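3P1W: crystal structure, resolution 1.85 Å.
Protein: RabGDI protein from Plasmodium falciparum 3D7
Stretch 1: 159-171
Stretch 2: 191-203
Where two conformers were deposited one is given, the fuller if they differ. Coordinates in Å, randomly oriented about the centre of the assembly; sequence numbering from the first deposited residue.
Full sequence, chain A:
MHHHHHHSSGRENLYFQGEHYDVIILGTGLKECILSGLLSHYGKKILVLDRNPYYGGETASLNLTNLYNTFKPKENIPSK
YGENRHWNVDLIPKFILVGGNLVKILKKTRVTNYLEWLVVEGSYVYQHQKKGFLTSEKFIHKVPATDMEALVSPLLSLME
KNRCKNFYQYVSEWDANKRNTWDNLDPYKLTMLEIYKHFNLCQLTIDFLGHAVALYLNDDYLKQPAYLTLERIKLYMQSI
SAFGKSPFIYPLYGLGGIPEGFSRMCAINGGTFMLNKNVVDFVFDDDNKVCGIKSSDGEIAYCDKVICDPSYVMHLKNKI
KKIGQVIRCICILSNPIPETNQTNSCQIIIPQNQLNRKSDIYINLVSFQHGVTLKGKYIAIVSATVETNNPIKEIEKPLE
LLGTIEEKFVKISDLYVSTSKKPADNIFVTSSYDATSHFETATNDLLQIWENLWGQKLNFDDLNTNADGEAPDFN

Stretch 1, residues 159-171: MEKNRCKNFYQYV
Stretch 2, residues 191-203: TMLEIYKHFNLCQ

Stretch 1 lies in a longer helix, with 160-171 near phi -62°, psi -42°; 192-198 form a short helix that Thr191 caps, its OG1 (chi1 p) accepting from Glu194 N at 3.2 Å. The helix axes approach to 11.2 Å, their N-to-C directions 127° apart, and the nearest CA atoms are those of Arg163 and Phe199, 6.3 Å apart. Phe199 (chi1 m, chi2 94°) covers the most surface. Ring hydrogens at the Phe167 edge meet its pi face (centroids 5.4 Å apart, planes at 74°; Phe167 CD1 to Phe199 CD1, 3.6 Å). Phe167 CA adds a CH-pi contact, 4.1 Å from the Phe199 ring centroid. The Phe199 edge meets Tyr170 (chi1 t), Phe199 CZ to Tyr170 CG, 3.4 Å. Phe167 (chi1 t, chi2 66°) points toward stretch 2, its edge also making apolar contacts with Met192 CE (3.6 Å from Phe167 CZ) and Ile195 CG2 (4.1 Å from Phe167 CE1). Leu201 (chi1 m, chi2 t) covers one face, its CD1 4.2 Å from the Phe167 ring centroid. Asn200 is the first residue to leave helical phi/psi (56/40), in a Schellman motif with Leu201 N bonded to Tyr196 O at 3.2 Å; an extended Leu201 (-77/139) follows. Next, Cys202 N donates a near-linear hydrogen bond (165°) to Glu160 OE1, 2.8 Å. The Glu160 carboxylate (chi1 t, chi2 p) thus takes a backbone NH with one oxygen, while OE2 salt-bridges positive Arg163 NE at 3.0 Å within the same helix.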

ATOM      1  N   MET A 159      -0.545 -22.865 -25.644  0.50 49.52           N
ATOM      2  CA  MET A 159      -1.968 -22.824 -25.943  0.50 50.38           C
ATOM      3  C   MET A 159      -2.581 -21.731 -25.084  0.50 49.06           C
ATOM      4  O   MET A 159      -3.111 -20.764 -25.621  0.50 49.29           O
ATOM      5  CB  MET A 159      -2.641 -24.169 -25.670  0.50 51.06           C
ATOM      6  N   GLU A 160      -2.494 -21.856 -23.755  1.00 47.61           N
ATOM      7  CA  GLU A 160      -2.957 -20.765 -22.889  1.00 46.71           C
ATOM      8  C   GLU A 160      -2.139 -19.499 -23.141  1.00 46.26           C
ATOM      9  O   GLU A 160      -2.656 -18.391 -23.026  1.00 46.64           O
ATOM     10  CB  GLU A 160      -2.900 -21.175 -21.413  1.00 45.25           C
ATOM     11  CG  GLU A 160      -3.522 -20.160 -20.450  1.00 45.48           C
ATOM     12  CD  GLU A 160      -5.041 -20.161 -20.446  1.00 47.05           C
ATOM     13  OE1 GLU A 160      -5.610 -19.388 -19.643  1.00 44.84           O
ATOM     14  OE2 GLU A 160      -5.670 -20.907 -21.242  1.00 49.42           O
ATOM     15  N   LYS A 161      -0.877 -19.668 -23.521  1.00 46.73           N
ATOM     16  CA  LYS A 161      -0.016 -18.538 -23.858  1.00 46.73           C
ATOM     17  C   LYS A 161      -0.610 -17.698 -24.984  1.00 47.96           C
ATOM     18  O   LYS A 161      -0.654 -16.472 -24.892  1.00 47.68           O
ATOM     19  CB  LYS A 161       1.383 -19.032 -24.232  1.00 47.29           C
ATOM     20  CG  LYS A 161       2.112 -19.661 -23.055  1.00 46.96           C
ATOM     21  CD  LYS A 161       3.456 -20.261 -23.407  1.00 47.83           C
ATOM     22  CE  LYS A 161       4.071 -20.925 -22.172  1.00 46.49           C
ATOM     23  NZ  LYS A 161       5.527 -20.712 -22.079  1.00 47.46           N
ATOM     24  N   ASN A 162      -1.074 -18.370 -26.037  1.00 49.79           N
ATOM     25  CA  ASN A 162      -1.673 -17.693 -27.188  1.00 51.31           C
ATOM     26  C   ASN A 162      -2.946 -16.973 -26.762  1.00 50.18           C
ATOM     27  O   ASN A 162      -3.180 -15.833 -27.148  1.00 50.61           O
ATOM     28  CB  ASN A 162      -2.019 -18.686 -28.325  1.00 53.61           C
ATOM     29  CG  ASN A 162      -0.806 -19.427 -28.873  1.00 55.98           C
ATOM     30  OD1 ASN A 162      -0.468 -19.292 -30.050  1.00 62.25           O
ATOM     31  ND2 ASN A 162      -0.170 -20.251 -28.036  1.00 58.51           N
ATOM     32  N   ARG A 163      -3.764 -17.655 -25.967  1.00 49.13           N
ATOM     33  CA  ARG A 163      -5.025 -17.095 -25.486  1.00 48.80           C
ATOM     34  C   ARG A 163      -4.781 -15.832 -24.648  1.00 46.16           C
ATOM     35  O   ARG A 163      -5.439 -14.813 -24.847  1.00 45.42           O
ATOM     36  CB  ARG A 163      -5.813 -18.144 -24.683  1.00 49.04           C
ATOM     37  CG  ARG A 163      -6.183 -19.372 -25.500  1.00 52.48           C
ATOM     38  CD  ARG A 163      -7.381 -20.146 -24.945  1.00 54.61           C
ATOM     39  NE  ARG A 163      -7.027 -21.129 -23.916  1.00 54.79           N
ATOM     40  CZ  ARG A 163      -6.790 -22.427 -24.128  1.00 57.68           C
ATOM     41  NH1 ARG A 163      -6.828 -22.947 -25.349  1.00 57.63           N
ATOM     42  NH2 ARG A 163      -6.490 -23.218 -23.101  1.00 57.43           N
ATOM     43  N   CYS A 164      -3.816 -15.893 -23.730  1.00 44.05           N
ATOM     44  CA  CYS A 164      -3.479 -14.725 -22.912  1.00 41.97           C
ATOM     45  C   CYS A 164      -2.882 -13.588 -23.761  1.00 42.14           C
ATOM     46  O   CYS A 164      -3.171 -12.415 -23.521  1.00 40.32           O
ATOM     47  CB  CYS A 164      -2.521 -15.102 -21.780  1.00 40.62           C
ATOM     48  SG  CYS A 164      -2.578 -13.927 -20.432  1.00 40.18           S
ATOM     49  N   LYS A 165      -2.094 -13.935 -24.784  1.00 43.12           N
ATOM     50  CA  LYS A 165      -1.581 -12.931 -25.729  1.00 44.18           C
ATOM     51  C   LYS A 165      -2.753 -12.207 -26.381  1.00 45.12           C
ATOM     52  O   LYS A 165      -2.750 -10.985 -26.469  1.00 45.04           O
ATOM     53  CB  LYS A 165      -0.664 -13.541 -26.802  1.00 45.78           C
ATOM     54  CG  LYS A 165      -0.227 -12.535 -27.916  1.00 48.64           C
ATOM     55  CD  LYS A 165       0.369 -13.189 -29.201  1.00 52.62           C
ATOM     56  CE  LYS A 165      -0.578 -14.182 -29.915  1.00 54.83           C
ATOM     57  NZ  LYS A 165      -1.052 -13.781 -31.299  1.00 56.48           N
ATOM     58  N   ASN A 166      -3.755 -12.965 -26.815  1.00 46.59           N
ATOM     59  CA  ASN A 166      -4.935 -12.398 -27.472  1.00 47.72           C
ATOM     60  C   ASN A 166      -5.697 -11.490 -26.510  1.00 46.14           C
ATOM     61  O   ASN A 166      -6.172 -10.411 -26.886  1.00 46.07           O
ATOM     62  CB  ASN A 166      -5.860 -13.506 -28.005  1.00 49.21           C
ATOM     63  CG  ASN A 166      -5.253 -14.281 -29.181  1.00 52.21           C
ATOM     64  OD1 ASN A 166      -4.521 -13.728 -30.011  1.00 53.73           O
ATOM     65  ND2 ASN A 166      -5.573 -15.577 -29.262  1.00 53.00           N
ATOM     66  N   PHE A 167      -5.784 -11.912 -25.253  1.00 43.75           N
ATOM     67  CA  PHE A 167      -6.445 -11.109 -24.235  1.00 42.53           C
ATOM     68  C   PHE A 167      -5.721  -9.781 -24.035  1.00 41.99           C
ATOM     69  O   PHE A 167      -6.339  -8.728 -24.044  1.00 42.37           O
ATOM     70  CB  PHE A 167      -6.535 -11.884 -22.923  1.00 40.95           C
ATOM     71  CG  PHE A 167      -7.158 -11.108 -21.813  1.00 39.59           C
ATOM     72  CD1 PHE A 167      -8.489 -10.740 -21.882  1.00 40.38           C
ATOM     73  CD2 PHE A 167      -6.421 -10.747 -20.698  1.00 38.31           C
ATOM     74  CE1 PHE A 167      -9.085 -10.015 -20.855  1.00 41.12           C
ATOM     75  CE2 PHE A 167      -7.016 -10.025 -19.665  1.00 36.51           C
ATOM     76  CZ  PHE A 167      -8.353  -9.659 -19.760  1.00 38.87           C
ATOM     77  N   TYR A 168      -4.408  -9.824 -23.857  1.00 41.75           N
ATOM     78  CA  TYR A 168      -3.644  -8.592 -23.688  1.00 41.15           C
ATOM     79  C   TYR A 168      -3.725  -7.677 -24.913  1.00 43.05           C
ATOM     80  O   TYR A 168      -3.806  -6.463 -24.773  1.00 43.47           O
ATOM     81  CB  TYR A 168      -2.191  -8.887 -23.332  1.00 40.25           C
ATOM     82  CG  TYR A 168      -1.946  -9.175 -21.851  1.00 38.45           C
ATOM     83  CD1 TYR A 168      -2.946  -9.020 -20.885  1.00 39.50           C
ATOM     84  CD2 TYR A 168      -0.692  -9.534 -21.414  1.00 38.79           C
ATOM     85  CE1 TYR A 168      -2.684  -9.262 -19.527  1.00 38.66           C
ATOM     86  CE2 TYR A 168      -0.425  -9.778 -20.086  1.00 37.89           C
ATOM     87  CZ  TYR A 168      -1.409  -9.642 -19.138  1.00 37.91           C
ATOM     88  OH  TYR A 168      -1.098  -9.889 -17.798  1.00 34.79           O
ATOM     89  N   GLN A 169      -3.694  -8.254 -26.106  1.00 44.18           N
ATOM     90  CA  GLN A 169      -3.883  -7.464 -27.324  1.00 46.02           C
ATOM     91  C   GLN A 169      -5.228  -6.739 -27.294  1.00 46.95           C
ATOM     92  O   GLN A 169      -5.286  -5.531 -27.519  1.00 48.39           O
ATOM     93  CB  GLN A 169      -3.738  -8.335 -28.576  0.50 47.17           C
ATOM     94  CG  GLN A 169      -2.302  -8.720 -28.869  0.50 46.29           C
ATOM     95  CD  GLN A 169      -2.177  -9.620 -30.084  0.50 46.54           C
ATOM     96  OE1 GLN A 169      -3.150  -9.848 -30.797  0.50 47.39           O
ATOM     97  NE2 GLN A 169      -0.980 -10.133 -30.322  0.50 45.53           N
ATOM     98  N   TYR A 170      -6.290  -7.473 -26.976  1.00 47.01           N
ATOM     99  CA  TYR A 170      -7.630  -6.887 -26.833  1.00 47.64           C
ATOM    100  C   TYR A 170      -7.663  -5.728 -25.842  1.00 46.64           C
ATOM    101  O   TYR A 170      -8.149  -4.644 -26.173  1.00 46.69           O
ATOM    102  CB  TYR A 170      -8.635  -7.958 -26.400  1.00 47.33           C
ATOM    103  CG  TYR A 170     -10.061  -7.457 -26.201  1.00 47.83           C
ATOM    104  CD1 TYR A 170     -10.866  -7.114 -27.291  1.00 49.40           C
ATOM    105  CD2 TYR A 170     -10.618  -7.381 -24.932  1.00 45.74           C
ATOM    106  CE1 TYR A 170     -12.188  -6.673 -27.106  1.00 49.46           C
ATOM    107  CE2 TYR A 170     -11.926  -6.944 -24.734  1.00 46.60           C
ATOM    108  CZ  TYR A 170     -12.710  -6.598 -25.829  1.00 48.91           C
ATOM    109  OH  TYR A 170     -14.002  -6.168 -25.605  1.00 48.95           O
ATOM    110  N   VAL A 171      -7.147  -5.950 -24.627  1.00 44.87           N
ATOM    111  CA  VAL A 171      -7.184  -4.916 -23.588  1.00 44.61           C
ATOM    112  C   VAL A 171      -6.359  -3.699 -24.006  1.00 46.02           C
ATOM    113  O   VAL A 171      -6.744  -2.559 -23.763  1.00 45.54           O
ATOM    114  CB  VAL A 171      -6.651  -5.448 -22.226  1.00 42.26           C
ATOM    115  CG1 VAL A 171      -6.664  -4.340 -21.176  1.00 42.44           C
ATOM    116  CG2 VAL A 171      -7.481  -6.630 -21.762  1.00 41.22           C
ATOM    117  N   THR A 191     -20.229  -9.351 -17.464  1.00 48.76           N
ATOM    118  CA  THR A 191     -19.346  -9.394 -16.310  1.00 45.82           C
ATOM    119  C   THR A 191     -17.913  -9.681 -16.751  1.00 43.97           C
ATOM    120  O   THR A 191     -17.677 -10.127 -17.870  1.00 43.92           O
ATOM    121  CB  THR A 191     -19.764 -10.487 -15.313  1.00 45.48           C
ATOM    122  OG1 THR A 191     -19.579 -11.774 -15.906  1.00 47.56           O
ATOM    123  CG2 THR A 191     -21.223 -10.315 -14.883  1.00 48.71           C
ATOM    124  N   MET A 192     -16.936  -9.454 -15.869  1.00 41.15           N
ATOM    125  CA  MET A 192     -15.560  -9.771 -16.249  1.00 39.65           C
ATOM    126  C   MET A 192     -15.404 -11.259 -16.529  1.00 39.18           C
ATOM    127  O   MET A 192     -14.613 -11.642 -17.390  1.00 38.97           O
ATOM    128  CB  MET A 192     -14.548  -9.344 -15.174  1.00 37.68           C
ATOM    129  CG  MET A 192     -13.098  -9.431 -15.674  1.00 37.75           C
ATOM    130  SD  MET A 192     -12.807  -8.338 -17.077  1.00 39.09           S
ATOM    131  CE  MET A 192     -11.349  -9.041 -17.828  1.00 41.28           C
ATOM    132  N   LEU A 193     -16.144 -12.092 -15.802  1.00 39.34           N
ATOM    133  CA  LEU A 193     -16.052 -13.539 -15.971  1.00 40.91           C
ATOM    134  C   LEU A 193     -16.473 -13.923 -17.392  1.00 42.86           C
ATOM    135  O   LEU A 193     -15.843 -14.755 -18.026  1.00 42.85           O
ATOM    136  CB  LEU A 193     -16.926 -14.274 -14.944  1.00 41.50           C
ATOM    137  CG  LEU A 193     -17.033 -15.798 -15.117  1.00 43.88           C
ATOM    138  CD1 LEU A 193     -15.676 -16.461 -14.983  1.00 43.59           C
ATOM    139  CD2 LEU A 193     -18.047 -16.417 -14.156  1.00 45.25           C
ATOM    140  N   GLU A 194     -17.525 -13.286 -17.892  1.00 44.78           N
ATOM    141  CA  GLU A 194     -17.973 -13.556 -19.263  1.00 47.14           C
ATOM    142  C   GLU A 194     -16.899 -13.137 -20.271  1.00 46.80           C
ATOM    143  O   GLU A 194     -16.709 -13.816 -21.273  1.00 47.30           O
ATOM    144  CB  GLU A 194     -19.319 -12.883 -19.551  1.00 49.23           C
ATOM    145  CG  GLU A 194     -20.476 -13.508 -18.768  1.00 51.16           C
ATOM    146  CD  GLU A 194     -21.788 -12.769 -18.954  1.00 54.44           C
ATOM    147  OE1 GLU A 194     -22.516 -13.073 -19.922  1.00 58.90           O
ATOM    148  OE2 GLU A 194     -22.107 -11.895 -18.127  1.00 55.32           O
ATOM    149  N   ILE A 195     -16.158 -12.061 -19.978  1.00 45.60           N
ATOM    150  CA  ILE A 195     -15.045 -11.649 -20.845  1.00 45.42           C
ATOM    151  C   ILE A 195     -13.907 -12.675 -20.817  1.00 44.76           C
ATOM    152  O   ILE A 195     -13.343 -13.003 -21.855  1.00 45.16           O
ATOM    153  CB  ILE A 195     -14.471 -10.271 -20.462  1.00 44.53           C
ATOM    154  CG1 ILE A 195     -15.503  -9.159 -20.671  1.00 45.73           C
ATOM    155  CG2 ILE A 195     -13.202  -9.986 -21.282  1.00 44.98           C
ATOM    156  CD1 ILE A 195     -15.901  -8.942 -22.134  1.00 48.72           C
ATOM    157  N   TYR A 196     -13.562 -13.177 -19.628  1.00 43.76           N
ATOM    158  CA  TYR A 196     -12.553 -14.231 -19.522  1.00 43.09           C
ATOM    159  C   TYR A 196     -12.953 -15.457 -20.354  1.00 45.42           C
ATOM    160  O   TYR A 196     -12.159 -15.969 -21.138  1.00 45.24           O
ATOM    161  CB  TYR A 196     -12.355 -14.661 -18.067  1.00 41.63           C
ATOM    162  CG  TYR A 196     -11.561 -13.719 -17.174  1.00 37.73           C
ATOM    163  CD1 TYR A 196     -10.441 -13.025 -17.643  1.00 36.19           C
ATOM    164  CD2 TYR A 196     -11.905 -13.568 -15.831  1.00 37.63           C
ATOM    165  CE1 TYR A 196      -9.680 -12.192 -16.793  1.00 34.86           C
ATOM    166  CE2 TYR A 196     -11.164 -12.737 -14.975  1.00 34.34           C
ATOM    167  CZ  TYR A 196     -10.063 -12.040 -15.460  1.00 34.06           C
ATOM    168  OH  TYR A 196      -9.337 -11.226 -14.596  1.00 33.81           O
ATOM    169  N   LYS A 197     -14.179 -15.927 -20.142  1.00 47.54           N
ATOM    170  CA  LYS A 197     -14.733 -17.071 -20.885  1.00 49.82           C
ATOM    171  C   LYS A 197     -14.739 -16.853 -22.394  1.00 51.16           C
ATOM    172  O   LYS A 197     -14.579 -17.811 -23.148  1.00 52.95           O
ATOM    173  CB  LYS A 197     -16.162 -17.396 -20.410  1.00 51.14           C
ATOM    174  CG  LYS A 197     -16.215 -18.038 -19.022  1.00 51.78           C
ATOM    175  CD  LYS A 197     -17.657 -18.181 -18.507  1.00 54.88           C
ATOM    176  N   HIS A 198     -14.915 -15.609 -22.834  1.00 50.98           N
ATOM    177  CA  HIS A 198     -14.842 -15.302 -24.261  1.00 52.50           C
ATOM    178  C   HIS A 198     -13.444 -15.610 -24.797  1.00 51.82           C
ATOM    179  O   HIS A 198     -13.311 -16.144 -25.891  1.00 52.05           O
ATOM    180  CB  HIS A 198     -15.212 -13.847 -24.572  1.00 52.79           C
ATOM    181  CG  HIS A 198     -15.039 -13.488 -26.017  1.00 54.39           C
ATOM    182  ND1 HIS A 198     -15.971 -13.814 -26.981  1.00 56.96           N
ATOM    183  CD2 HIS A 198     -14.028 -12.863 -26.667  1.00 54.25           C
ATOM    184  CE1 HIS A 198     -15.548 -13.392 -28.159  1.00 57.06           C
ATOM    185  NE2 HIS A 198     -14.369 -12.819 -28.000  1.00 55.92           N
ATOM    186  N   PHE A 199     -12.409 -15.292 -24.014  1.00 49.20           N
ATOM    187  CA  PHE A 199     -11.036 -15.619 -24.424  1.00 48.82           C
ATOM    188  C   PHE A 199     -10.610 -17.027 -24.001  1.00 48.32           C
ATOM    189  O   PHE A 199      -9.481 -17.430 -24.262  1.00 48.50           O
ATOM    190  CB  PHE A 199     -10.054 -14.574 -23.898  1.00 47.58           C
ATOM    191  CG  PHE A 199     -10.169 -13.254 -24.590  1.00 47.28           C
ATOM    192  CD1 PHE A 199     -10.971 -12.253 -24.073  1.00 46.62           C
ATOM    193  CD2 PHE A 199      -9.493 -13.028 -25.778  1.00 48.85           C
ATOM    194  CE1 PHE A 199     -11.092 -11.027 -24.723  1.00 48.43           C
ATOM    195  CE2 PHE A 199      -9.613 -11.811 -26.441  1.00 50.60           C
ATOM    196  CZ  PHE A 199     -10.415 -10.806 -25.912  1.00 48.90           C
ATOM    197  N   ASN A 200     -11.520 -17.767 -23.371  1.00 48.50           N
ATOM    198  CA  ASN A 200     -11.266 -19.135 -22.926  1.00 48.76           C
ATOM    199  C   ASN A 200     -10.032 -19.242 -22.008  1.00 46.65           C
ATOM    200  O   ASN A 200      -9.241 -20.185 -22.115  1.00 46.48           O
ATOM    201  CB  ASN A 200     -11.147 -20.080 -24.133  1.00 51.37           C
ATOM    202  CG  ASN A 200     -11.837 -21.420 -23.902  1.00 54.09           C
ATOM    203  OD1 ASN A 200     -11.770 -21.992 -22.811  1.00 56.73           O
ATOM    204  ND2 ASN A 200     -12.512 -21.917 -24.925  1.00 58.48           N
ATOM    205  N   LEU A 201      -9.873 -18.266 -21.114  1.00 44.61           N
ATOM    206  CA  LEU A 201      -8.772 -18.298 -20.136  1.00 42.87           C
ATOM    207  C   LEU A 201      -9.087 -19.278 -18.996  1.00 42.56           C
ATOM    208  O   LEU A 201     -10.221 -19.331 -18.532  1.00 42.66           O
ATOM    209  CB  LEU A 201      -8.513 -16.892 -19.587  1.00 41.09           C
ATOM    210  CG  LEU A 201      -8.115 -15.804 -20.591  1.00 41.13           C
ATOM    211  CD1 LEU A 201      -7.724 -14.522 -19.884  1.00 40.06           C
ATOM    212  CD2 LEU A 201      -6.977 -16.244 -21.516  1.00 39.78           C
ATOM    213  N   CYS A 202      -8.081 -20.046 -18.549  1.00 42.35           N
ATOM    214  CA  CYS A 202      -8.253 -20.999 -17.434  1.00 42.30           C
ATOM    215  C   CYS A 202      -8.125 -20.342 -16.035  1.00 40.52           C
ATOM    216  O   CYS A 202      -7.737 -19.179 -15.920  1.00 37.34           O
ATOM    217  CB  CYS A 202      -7.239 -22.136 -17.547  1.00 43.19           C
ATOM    218  SG  CYS A 202      -5.597 -21.695 -16.994  0.50 42.46           S
ATOM    219  N   GLN A 203      -8.439 -21.117 -14.998  1.00 40.13           N
ATOM    220  CA  GLN A 203      -8.581 -20.596 -13.656  1.00 39.89           C
ATOM    221  C   GLN A 203      -7.288 -19.966 -13.129  1.00 37.28           C
ATOM    222  O   GLN A 203      -7.325 -18.869 -12.586  1.00 36.17           O
ATOM    223  CB  GLN A 203      -9.093 -21.682 -12.690  1.00 40.79           C
ATOM    224  CG  GLN A 203      -9.343 -21.198 -11.254  1.00 43.33           C
ATOM    225  CD  GLN A 203     -10.119 -19.877 -11.192  1.00 46.75           C
ATOM    226  OE1 GLN A 203     -11.088 -19.686 -11.935  1.00 51.95           O
ATOM    227  NE2 GLN A 203      -9.688 -18.961 -10.313  1.00 45.07           N
TER